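Local coordinates for putative SnoaL-like polyketide cyclase (Shewanella denitrificans, PDB 3LZA), which is of unproven function but, as a SnoaL-like protein of the NTF2 clan, probably acts as a polyketide cyclase or related lyase, at residues F38-K41 / T42-T45; I53-F56 / L57-H61; Y16-A19 / L20-D24. All coordinates share one frame; numbering follows the deposited sequence.

Interaction 1 of 3, residues F38-K41 / T42-T45; sequences FYDK and TADT
Asp40 OD1 is gripped twice from the turn that follows it: the hydroxyl of Thr42 donates over 2.7 Å between OG1 and OD1, and the backbone N of Ala43 gives a second hydrogen bond of 2.8 Å to the same OD1. The hydroxyl arrives on the syn side, only 16° out of the carboxylate plane, whereas the Ala43 N-H comes from above that plane, so the two donors do not compete for one direction. The torsion that sets Asp40 CG anti to its own N (chi1 -173°) carries the carboxylate over the turn, and aspartate is short enough to meet an amide three residues on. The other oxygen, OD2, is bonded to Tyr131 OH, and Thr42 OG1 also pairs with Met129 N.

The backbone closes the hairpin between strands 37-40 and 45-48. Asp40 and Thr45 form an antiparallel hydrogen-bonded pair, with Asp40 N to Thr45 O at 2.9 Å and Thr45 N to Asp40 O at 3.2 Å. Asp44 and Thr45 both face Asp40, a G1 beta bulge, and Asp44 takes the positive phi (53°) that this position needs. One residue before Asp40, Tyr39 sets its ring edge against Thr45 O, with CD1 3.4 Å from that oxygen, and a water links Tyr39 OH to Asp44 OD1, 2.6 Å from the water. With two donors on OD1 and a further hydrogen bond between OD2 and Tyr131 OH, both oxygens of the buried Asp40 carboxylate have partners, which fixes its rotation and ties the turn to Tyr131.

Interaction 2 of 3, residues I53-F56 / L57-H61; sequences IIAF and LQRSH
Helix 50-61 packs beside the sheet in the NTF2-like fold of this SnoaL-like domain, and its last turns bring Phe56 against Ser60 and Arg59, one helical turn along. The carbonyl of Phe56 accepts two hydrogen bonds from Ser60: the backbone N at 3.0 Å from Phe56 O, as in any alpha-helix, and the hydroxyl OG at 2.8 Å from the same O. The two donors reach the oxygen from opposite faces of the carbonyl plane, OG lying well above it. Serine suits the place because its short side chain can fold back on the preceding turn: with OG beside its own backbone N (chi1 -62°), the hydroxyl meets the carbonyl and also rests over one face of the Phe56 ring, offset toward the rim.

Arg59 comes to the edge of the Phe56 ring instead. Its chain bends at chi3 (-61°), which lays the guanidinium with one face over Ala55 O and Phe56 CA, while NH2 stands near the plane of the phenyl ring. The planes of ring and guanidinium are 59° apart, and NH2 is 3.7 Å from Phe56 CB, a flank contact rather than a stack. The stack of the Phe56 ring is instead with Tyr47.

On the buried face, Leu57 packs on Tyr25, Leu28 and Tyr32, as a branched aliphatic residue can, and Ile53 CG2 lies 4.2 Å from Leu57 CD1. Gln58, exposed, runs back along the helix with an extended chain and crosses Ile54 obliquely, its NE2 4.0 Å from Ile54 CG2.

Interaction 3 of 3, residues Y16-A19 / L20-D24; sequences YIKA and LTEHD
Leu20 continues helix 8-21 with a regular bond, its N 3.0 Å from Tyr16 O, and turns its branched end inward, where CD2 lies 4.3 Å from Ile17 CD1 and Leu28 of helix 25-29 adds to the apolar surroundings. Thr21 grips Ile17 O twice: the backbone N at 2.9 Å and the hydroxyl OG1 at 3.0 Å from the same oxygen, the two donors on opposite faces of the carbonyl plane. A chi1 of 58° holds OG1 between the backbone N and the carbonyl carbon, aimed back at that oxygen, while CG2 lies toward Ile17 CG2. A valine here would probably leave Ile17 O with the amide alone, the second donor being lost to a methyl that cannot bond.

Glu22 is the first residue to leave helical angles, where a Schellman motif begins to end the helix. Its carboxylate takes the end of Lys18 in a salt bridge, NZ 2.9 Å from both OE1 and OE2 of Glu22, though the two hydrogen bonds within it are weak. The lysine runs extended until a bend at chi4 (-47°) turns its ammonium onto the acid. His23, at positive phi, is the C-prime residue, its N weakly bonded to Leu20 O. Asp24 N closes the motif with a straight bond (167°) in the carbonyl plane of Ala19, 2.9 Å from Ala19 O. Asp24 is the N-cap of helix 25-29, its side chain capping a backbone N there, and OD2 also bonds Thr27 OG1.

Along the chain the order is interaction 3, 1, 2, and the three meet through side chains that are mostly buried. Interactions 2 and 3 have centres about 12 Å apart and join helix 50-61 to helix 8-21 and the turn that ends it: Leu57 CD1 packs on Leu20 CD1 at 3.4 Å, and the rings of His61 and His23 meet, their planes at about 50°. The hairpin of interaction 1 reaches both helices through Phe38, whose CD2 is 3.9 Å from Ile53 CG2 and 4.2 Å from Tyr16 OH; that hydroxyl also bonds to Gln125 and Tyr32. In NTF2-like folds the curved sheet and its helices commonly enclose a pocket, but no ligand or catalytic residue is established for this protein.

Interaction 1 of 3, residues F38-K41 / T42-T45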
ATOM      1  N   PHE A  38      -1.778 -10.305  11.271  1.00  9.10           N
ATOM      2  CA  PHE A  38      -1.160  -8.966  11.348  1.00 10.17           C
ATOM      3  C   PHE A  38       0.215  -9.112  10.741  1.00 10.16           C
ATOM      4  O   PHE A  38       1.109  -9.642  11.367  1.00 12.37           O
ATOM      5  CB  PHE A  38      -1.042  -8.494  12.829  1.00 10.57           C
ATOM      6  CG  PHE A  38      -0.761  -7.032  12.995  1.00 13.84           C
ATOM      7  CD1 PHE A  38       0.276  -6.412  12.326  1.00 21.21           C
ATOM      8  CD2 PHE A  38      -1.552  -6.254  13.863  1.00 18.48           C
ATOM      9  CE1 PHE A  38       0.524  -5.030  12.493  1.00 20.16           C
ATOM     10  CE2 PHE A  38      -1.292  -4.869  14.029  1.00 19.65           C
ATOM     11  CZ  PHE A  38      -0.269  -4.280  13.333  1.00 20.92           C
ATOM     12  N   TYR A  39       0.350  -8.632   9.496  1.00 10.54           N
ATOM     13  CA  TYR A  39       1.502  -8.806   8.666  1.00  9.64           C
ATOM     14  C   TYR A  39       2.181  -7.459   8.389  1.00 10.78           C
ATOM     15  O   TYR A  39       1.608  -6.596   7.753  1.00 10.38           O
ATOM     16  CB  TYR A  39       1.069  -9.442   7.337  1.00  9.76           C
ATOM     17  CG  TYR A  39       2.144  -9.781   6.318  1.00 10.73           C
ATOM     18  CD1 TYR A  39       3.449 -10.107   6.683  1.00  9.90           C
ATOM     19  CD2 TYR A  39       1.827  -9.823   4.980  1.00  9.81           C
ATOM     20  CE1 TYR A  39       4.387 -10.460   5.730  1.00 11.72           C
ATOM     21  CE2 TYR A  39       2.770 -10.136   4.016  1.00 14.41           C
ATOM     22  CZ  TYR A  39       4.045 -10.437   4.399  1.00 10.87           C
ATOM     23  OH  TYR A  39       4.941 -10.807   3.448  1.00 14.00           O
ATOM     24  N   ASP A  40       3.425  -7.314   8.823  1.00 10.64           N
ATOM     25  CA  ASP A  40       4.209  -6.177   8.383  1.00 11.96           C
ATOM     26  C   ASP A  40       5.095  -6.679   7.245  1.00 12.84           C
ATOM     27  O   ASP A  40       6.128  -7.340   7.508  1.00 13.23           O
ATOM     28  CB  ASP A  40       5.071  -5.601   9.496  1.00 12.29           C
ATOM     29  CG  ASP A  40       5.763  -4.310   9.069  1.00 12.81           C
ATOM     30  OD1 ASP A  40       6.341  -4.291   7.960  1.00 12.73           O
ATOM     31  OD2 ASP A  40       5.709  -3.326   9.823  1.00 18.18           O
ATOM     32  N   LYS A  41       4.735  -6.326   6.001  1.00 13.35           N
ATOM     33  CA  LYS A  41       5.438  -6.852   4.838  1.00 14.42           C
ATOM     34  C   LYS A  41       6.813  -6.291   4.759  1.00 14.12           C
ATOM     35  O   LYS A  41       7.745  -7.000   4.394  1.00 13.46           O
ATOM     36  CB  LYS A  41       4.697  -6.551   3.525  1.00 14.93           C
ATOM     37  CG  LYS A  41       5.284  -7.331   2.318  1.00 18.07           C
ATOM     38  CD  LYS A  41       4.480  -7.064   1.053  1.00 20.98           C
ATOM     39  CE  LYS A  41       4.970  -7.795  -0.242  1.00 20.17           C
ATOM     40  NZ  LYS A  41       3.831  -7.787  -1.296  1.00 21.16           N
ATOM     41  N   THR A  42       6.952  -5.007   5.106  1.00 13.47           N
ATOM     42  CA  THR A  42       8.275  -4.388   5.111  1.00 14.08           C
ATOM     43  C   THR A  42       9.263  -4.994   6.119  1.00 14.08           C
ATOM     44  O   THR A  42      10.465  -5.098   5.819  1.00 17.14           O
ATOM     45  CB  THR A  42       8.160  -2.828   5.276  1.00 13.84           C
ATOM     46  OG1 THR A  42       7.032  -2.473   6.092  1.00 13.22           O
ATOM     47  CG2 THR A  42       8.030  -2.176   3.907  1.00 14.58           C
ATOM     48  N   ALA A  43       8.788  -5.452   7.282  1.00 14.50           N
ATOM     49  CA  ALA A  43       9.642  -6.121   8.295  1.00 14.76           C
ATOM     50  C   ALA A  43       9.642  -7.663   8.181  1.00 15.13           C
ATOM     51  O   ALA A  43      10.421  -8.340   8.857  1.00 17.09           O
ATOM     52  CB  ALA A  43       9.193  -5.720   9.647  1.00 14.42           C
ATOM     53  N   ASP A  44       8.777  -8.212   7.339  1.00 15.45           N
ATOM     54  CA  ASP A  44       8.559  -9.662   7.221  1.00 15.97           C
ATOM     55  C   ASP A  44       8.258 -10.293   8.576  1.00 15.24           C
ATOM     56  O   ASP A  44       8.863 -11.281   8.975  1.00 15.04           O
ATOM     57  CB  ASP A  44       9.771 -10.336   6.582  1.00 16.64           C
ATOM     58  CG  ASP A  44       9.477 -11.732   6.101  1.00 19.90           C
ATOM     59  OD1 ASP A  44       8.305 -12.043   5.768  1.00 22.34           O
ATOM     60  OD2 ASP A  44      10.450 -12.522   6.073  1.00 22.50           O
ATOM     61  N   THR A  45       7.322  -9.705   9.296  1.00 13.94           N
ATOM     62  CA  THR A  45       6.862 -10.288  10.520  1.00 12.58           C
ATOM     63  C   THR A  45       5.357 -10.492  10.465  1.00 11.29           C
ATOM     64  O   THR A  45       4.615  -9.707   9.862  1.00 11.47           O
ATOM     65  CB  THR A  45       7.171  -9.425  11.723  1.00 12.83           C
ATOM     66  OG1 THR A  45       6.515  -8.194  11.586  1.00 15.33           O
ATOM     67  CG2 THR A  45       8.699  -9.154  11.851  1.00 11.29           C
TER
HETATM   68  O   HOH W   1       3.499  -7.686  12.133  1.00 19.99           O
HETATM   69  O   HOH W   2       7.071 -13.270   3.817  1.00 32.97           O

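Interaction 2 of 3, residues I53-F56 / L57-H61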
ATOM      1  N   ILE A  53      -1.544 -11.473  18.752  1.00  6.97           N
ATOM      2  CA  ILE A  53      -1.497 -10.085  18.201  1.00  7.54           C
ATOM      3  C   ILE A  53      -1.571  -9.125  19.397  1.00  9.12           C
ATOM      4  O   ILE A  53      -0.776  -8.164  19.492  1.00  9.84           O
ATOM      5  CB  ILE A  53      -2.639  -9.812  17.207  1.00  8.24           C
ATOM      6  CG1 ILE A  53      -2.414 -10.586  15.904  1.00  6.89           C
ATOM      7  CG2 ILE A  53      -2.760  -8.318  16.900  1.00  8.21           C
ATOM      8  CD1 ILE A  53      -3.596 -10.665  14.916  1.00  8.82           C
ATOM      9  N   ILE A  54      -2.532  -9.367  20.288  1.00  8.99           N
ATOM     10  CA  ILE A  54      -2.684  -8.540  21.482  1.00  9.35           C
ATOM     11  C   ILE A  54      -1.426  -8.541  22.324  1.00 10.02           C
ATOM     12  O   ILE A  54      -1.001  -7.479  22.776  1.00 10.50           O
ATOM     13  CB  ILE A  54      -3.922  -8.908  22.303  1.00  9.61           C
ATOM     14  CG1 ILE A  54      -5.202  -8.636  21.502  1.00 10.97           C
ATOM     15  CG2 ILE A  54      -3.939  -8.149  23.643  1.00 11.24           C
ATOM     16  CD1 ILE A  54      -5.545  -7.221  21.319  1.00 11.54           C
ATOM     17  N   ALA A  55      -0.848  -9.715  22.562  1.00 10.47           N
ATOM     18  CA  ALA A  55       0.383  -9.857  23.347  1.00 10.21           C
ATOM     19  C   ALA A  55       1.549  -9.065  22.741  1.00 10.97           C
ATOM     20  O   ALA A  55       2.334  -8.469  23.483  1.00 10.27           O
ATOM     21  CB  ALA A  55       0.753 -11.372  23.569  1.00  9.77           C
ATOM     22  N   PHE A  56       1.654  -9.037  21.414  1.00 10.54           N
ATOM     23  CA  PHE A  56       2.688  -8.273  20.711  1.00 11.66           C
ATOM     24  C   PHE A  56       2.477  -6.765  20.858  1.00 11.58           C
ATOM     25  O   PHE A  56       3.414  -6.027  21.074  1.00 11.82           O
ATOM     26  CB  PHE A  56       2.765  -8.708  19.214  1.00 12.14           C
ATOM     27  CG  PHE A  56       3.544  -7.751  18.334  1.00 14.60           C
ATOM     28  CD1 PHE A  56       4.934  -7.682  18.422  1.00 20.63           C
ATOM     29  CD2 PHE A  56       2.900  -6.959  17.413  1.00 19.08           C
ATOM     30  CE1 PHE A  56       5.655  -6.799  17.579  1.00 21.27           C
ATOM     31  CE2 PHE A  56       3.606  -6.090  16.591  1.00 21.76           C
ATOM     32  CZ  PHE A  56       4.993  -6.017  16.696  1.00 20.84           C
ATOM     33  N   LEU A  57       1.230  -6.320  20.768  1.00 11.07           N
ATOM     34  CA  LEU A  57       0.923  -4.915  20.881  1.00 11.33           C
ATOM     35  C   LEU A  57       1.158  -4.464  22.313  1.00 10.52           C
ATOM     36  O   LEU A  57       1.657  -3.378  22.539  1.00  9.98           O
ATOM     37  CB  LEU A  57      -0.540  -4.647  20.486  1.00 11.04           C
ATOM     38  CG  LEU A  57      -0.871  -4.803  19.010  1.00 12.43           C
ATOM     39  CD1 LEU A  57      -2.369  -4.561  18.788  1.00 12.60           C
ATOM     40  CD2 LEU A  57      -0.015  -3.919  18.084  1.00 13.96           C
ATOM     41  N   GLN A  58       0.836  -5.311  23.288  1.00 10.89           N
ATOM     42  CA  GLN A  58       1.145  -4.989  24.683  1.00 11.47           C
ATOM     43  C   GLN A  58       2.642  -4.804  24.932  1.00 12.68           C
ATOM     44  O   GLN A  58       3.022  -3.850  25.579  1.00 12.89           O
ATOM     45  CB  GLN A  58       0.659  -6.073  25.640  1.00 12.01           C
ATOM     46  CG  GLN A  58      -0.823  -6.161  25.794  1.00 10.68           C
ATOM     47  CD  GLN A  58      -1.207  -7.419  26.541  1.00 10.08           C
ATOM     48  OE1 GLN A  58      -0.433  -8.370  26.582  1.00  9.39           O
ATOM     49  NE2 GLN A  58      -2.332  -7.389  27.210  1.00 13.88           N
ATOM     50  N   ARG A  59       3.473  -5.726  24.455  1.00 14.02           N
ATOM     51  CA  ARG A  59       4.932  -5.607  24.603  1.00 15.16           C
ATOM     52  C   ARG A  59       5.467  -4.330  23.892  1.00 16.09           C
ATOM     53  O   ARG A  59       6.324  -3.617  24.434  1.00 16.64           O
ATOM     54  CB  ARG A  59       5.638  -6.835  23.997  1.00 15.84           C
ATOM     55  CG  ARG A  59       5.442  -8.124  24.776  1.00 17.28           C
ATOM     56  CD  ARG A  59       6.372  -9.266  24.287  1.00 17.67           C
ATOM     57  NE  ARG A  59       6.179  -9.649  22.881  1.00 20.29           N
ATOM     58  CZ  ARG A  59       5.254 -10.516  22.455  1.00 20.75           C
ATOM     59  NH1 ARG A  59       4.426 -11.085  23.319  1.00 22.83           N
ATOM     60  NH2 ARG A  59       5.149 -10.815  21.169  1.00 18.76           N
ATOM     61  N   SER A  60       4.958  -4.085  22.694  1.00 16.19           N
ATOM     62  CA  SER A  60       5.430  -2.991  21.824  1.00 17.45           C
ATOM     63  C   SER A  60       5.100  -1.621  22.358  1.00 17.12           C
ATOM     64  O   SER A  60       5.932  -0.708  22.299  1.00 17.73           O
ATOM     65  CB  SER A  60       4.820  -3.099  20.418  1.00 17.78           C
ATOM     66  OG  SER A  60       5.180  -4.280  19.774  1.00 19.87           O
ATOM     67  N   HIS A  61       3.892  -1.481  22.887  1.00 16.52           N
ATOM     68  CA  HIS A  61       3.352  -0.184  23.239  1.00 16.37           C
ATOM     69  C   HIS A  61       3.329   0.115  24.727  1.00 15.09           C
ATOM     70  O   HIS A  61       2.864   1.167  25.121  1.00 14.01           O
ATOM     71  CB  HIS A  61       1.954  -0.029  22.625  1.00 16.70           C
ATOM     72  CG  HIS A  61       1.992   0.082  21.140  1.00 17.52           C
ATOM     73  ND1 HIS A  61       1.074  -0.535  20.314  1.00 21.70           N
ATOM     74  CD2 HIS A  61       2.863   0.723  20.327  1.00 20.36           C
ATOM     75  CE1 HIS A  61       1.369  -0.251  19.053  1.00 24.36           C
ATOM     76  NE2 HIS A  61       2.472   0.485  19.034  1.00 19.88           N
TER

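Interaction 3 of 3, residues Y16-A19 / L20-D24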
ATOM      1  N   TYR A  16     -11.381   0.202  14.217  1.00  9.82           N
ATOM      2  CA  TYR A  16     -10.241  -0.676  14.458  1.00  9.85           C
ATOM      3  C   TYR A  16      -8.995   0.120  14.744  1.00  9.32           C
ATOM      4  O   TYR A  16      -8.350  -0.091  15.769  1.00  9.41           O
ATOM      5  CB  TYR A  16     -10.052  -1.597  13.230  1.00  9.65           C
ATOM      6  CG  TYR A  16      -8.853  -2.491  13.307  1.00  9.69           C
ATOM      7  CD1 TYR A  16      -7.628  -2.042  12.887  1.00  9.90           C
ATOM      8  CD2 TYR A  16      -8.942  -3.790  13.813  1.00 10.78           C
ATOM      9  CE1 TYR A  16      -6.528  -2.837  12.949  1.00  9.21           C
ATOM     10  CE2 TYR A  16      -7.834  -4.609  13.892  1.00 10.77           C
ATOM     11  CZ  TYR A  16      -6.619  -4.138  13.481  1.00 11.20           C
ATOM     12  OH  TYR A  16      -5.476  -4.934  13.521  1.00 10.58           O
ATOM     13  N   ILE A  17      -8.707   1.120  13.901  1.00  9.78           N
ATOM     14  CA  ILE A  17      -7.540   1.996  14.109  1.00 10.26           C
ATOM     15  C   ILE A  17      -7.680   2.822  15.420  1.00 10.16           C
ATOM     16  O   ILE A  17      -6.728   3.075  16.120  1.00  9.48           O
ATOM     17  CB  ILE A  17      -7.332   2.922  12.876  1.00 11.09           C
ATOM     18  CG1 ILE A  17      -6.879   2.085  11.661  1.00 11.26           C
ATOM     19  CG2 ILE A  17      -6.389   4.076  13.179  1.00 12.27           C
ATOM     20  CD1 ILE A  17      -5.560   1.411  11.821  1.00 11.44           C
ATOM     21  N   LYS A  18      -8.868   3.264  15.747  1.00  9.11           N
ATOM     22  CA  LYS A  18      -9.038   3.993  17.003  1.00  8.85           C
ATOM     23  C   LYS A  18      -8.646   3.112  18.210  1.00  9.62           C
ATOM     24  O   LYS A  18      -7.841   3.541  19.087  1.00  9.26           O
ATOM     25  CB  LYS A  18     -10.490   4.491  17.106  1.00  9.32           C
ATOM     26  CG  LYS A  18     -10.796   5.312  18.359  1.00  9.21           C
ATOM     27  CD  LYS A  18     -12.242   5.872  18.257  1.00 12.64           C
ATOM     28  CE  LYS A  18     -12.579   6.772  19.439  1.00 15.46           C
ATOM     29  NZ  LYS A  18     -12.208   6.185  20.713  1.00 18.30           N
ATOM     30  N   ALA A  19      -9.141   1.870  18.224  1.00  9.79           N
ATOM     31  CA  ALA A  19      -8.842   0.921  19.318  1.00  9.16           C
ATOM     32  C   ALA A  19      -7.337   0.607  19.355  1.00  9.85           C
ATOM     33  O   ALA A  19      -6.724   0.585  20.418  1.00  8.38           O
ATOM     34  CB  ALA A  19      -9.726  -0.384  19.201  1.00  8.96           C
ATOM     35  N   LEU A  20      -6.727   0.382  18.198  1.00  8.42           N
ATOM     36  CA  LEU A  20      -5.304   0.067  18.156  1.00  9.29           C
ATOM     37  C   LEU A  20      -4.507   1.227  18.699  1.00  9.92           C
ATOM     38  O   LEU A  20      -3.531   1.018  19.469  1.00 11.09           O
ATOM     39  CB  LEU A  20      -4.849  -0.226  16.693  1.00  9.10           C
ATOM     40  CG  LEU A  20      -3.348  -0.426  16.388  1.00 11.68           C
ATOM     41  CD1 LEU A  20      -2.821  -1.626  17.082  1.00 12.49           C
ATOM     42  CD2 LEU A  20      -3.091  -0.491  14.816  1.00 11.69           C
ATOM     43  N   THR A  21      -4.808   2.437  18.228  1.00 10.70           N
ATOM     44  CA  THR A  21      -3.911   3.580  18.570  1.00 10.49           C
ATOM     45  C   THR A  21      -4.199   4.109  19.987  1.00 11.48           C
ATOM     46  O   THR A  21      -3.345   4.766  20.583  1.00 12.39           O
ATOM     47  CB  THR A  21      -3.902   4.747  17.571  1.00  9.96           C
ATOM     48  OG1 THR A  21      -5.234   5.263  17.436  1.00 10.12           O
ATOM     49  CG2 THR A  21      -3.341   4.332  16.230  1.00 10.81           C
ATOM     50  N   GLU A  22      -5.407   3.824  20.487  1.00 11.84           N
ATOM     51  CA  GLU A  22      -5.740   4.115  21.893  1.00 12.15           C
ATOM     52  C   GLU A  22      -5.296   3.034  22.874  1.00 11.33           C
ATOM     53  O   GLU A  22      -5.588   3.146  24.081  1.00 11.26           O
ATOM     54  CB  GLU A  22      -7.239   4.361  22.043  1.00 11.11           C
ATOM     55  CG  GLU A  22      -7.622   5.721  21.521  1.00 14.10           C
ATOM     56  CD  GLU A  22      -9.099   6.003  21.609  1.00 18.34           C
ATOM     57  OE1 GLU A  22      -9.877   5.158  22.124  1.00 21.01           O
ATOM     58  OE2 GLU A  22      -9.487   7.096  21.156  1.00 21.37           O
ATOM     59  N   HIS A  23      -4.574   2.030  22.374  1.00 11.29           N
ATOM     60  CA  HIS A  23      -4.125   0.904  23.193  1.00 12.34           C
ATOM     61  C   HIS A  23      -5.292   0.259  23.964  1.00 12.49           C
ATOM     62  O   HIS A  23      -5.170  -0.134  25.135  1.00 12.04           O
ATOM     63  CB  HIS A  23      -2.989   1.305  24.148  1.00 12.28           C
ATOM     64  CG  HIS A  23      -1.947   2.180  23.535  1.00 14.42           C
ATOM     65  ND1 HIS A  23      -1.135   1.767  22.493  1.00 15.42           N
ATOM     66  CD2 HIS A  23      -1.573   3.446  23.832  1.00 14.33           C
ATOM     67  CE1 HIS A  23      -0.317   2.755  22.169  1.00 12.62           C
ATOM     68  NE2 HIS A  23      -0.553   3.777  22.973  1.00 15.43           N
ATOM     69  N   ASP A  24      -6.441   0.149  23.281  1.00 12.83           N
ATOM     70  CA  ASP A  24      -7.656  -0.353  23.906  1.00 12.67           C
ATOM     71  C   ASP A  24      -7.846  -1.809  23.475  1.00 12.38           C
ATOM     72  O   ASP A  24      -8.434  -2.088  22.438  1.00 12.31           O
ATOM     73  CB  ASP A  24      -8.835   0.531  23.493  1.00 13.40           C
ATOM     74  CG  ASP A  24     -10.174   0.021  23.947  1.00 11.85           C
ATOM     75  OD1 ASP A  24     -10.265  -1.012  24.657  1.00 14.39           O
ATOM     76  OD2 ASP A  24     -11.200   0.658  23.560  1.00 14.28           O
TER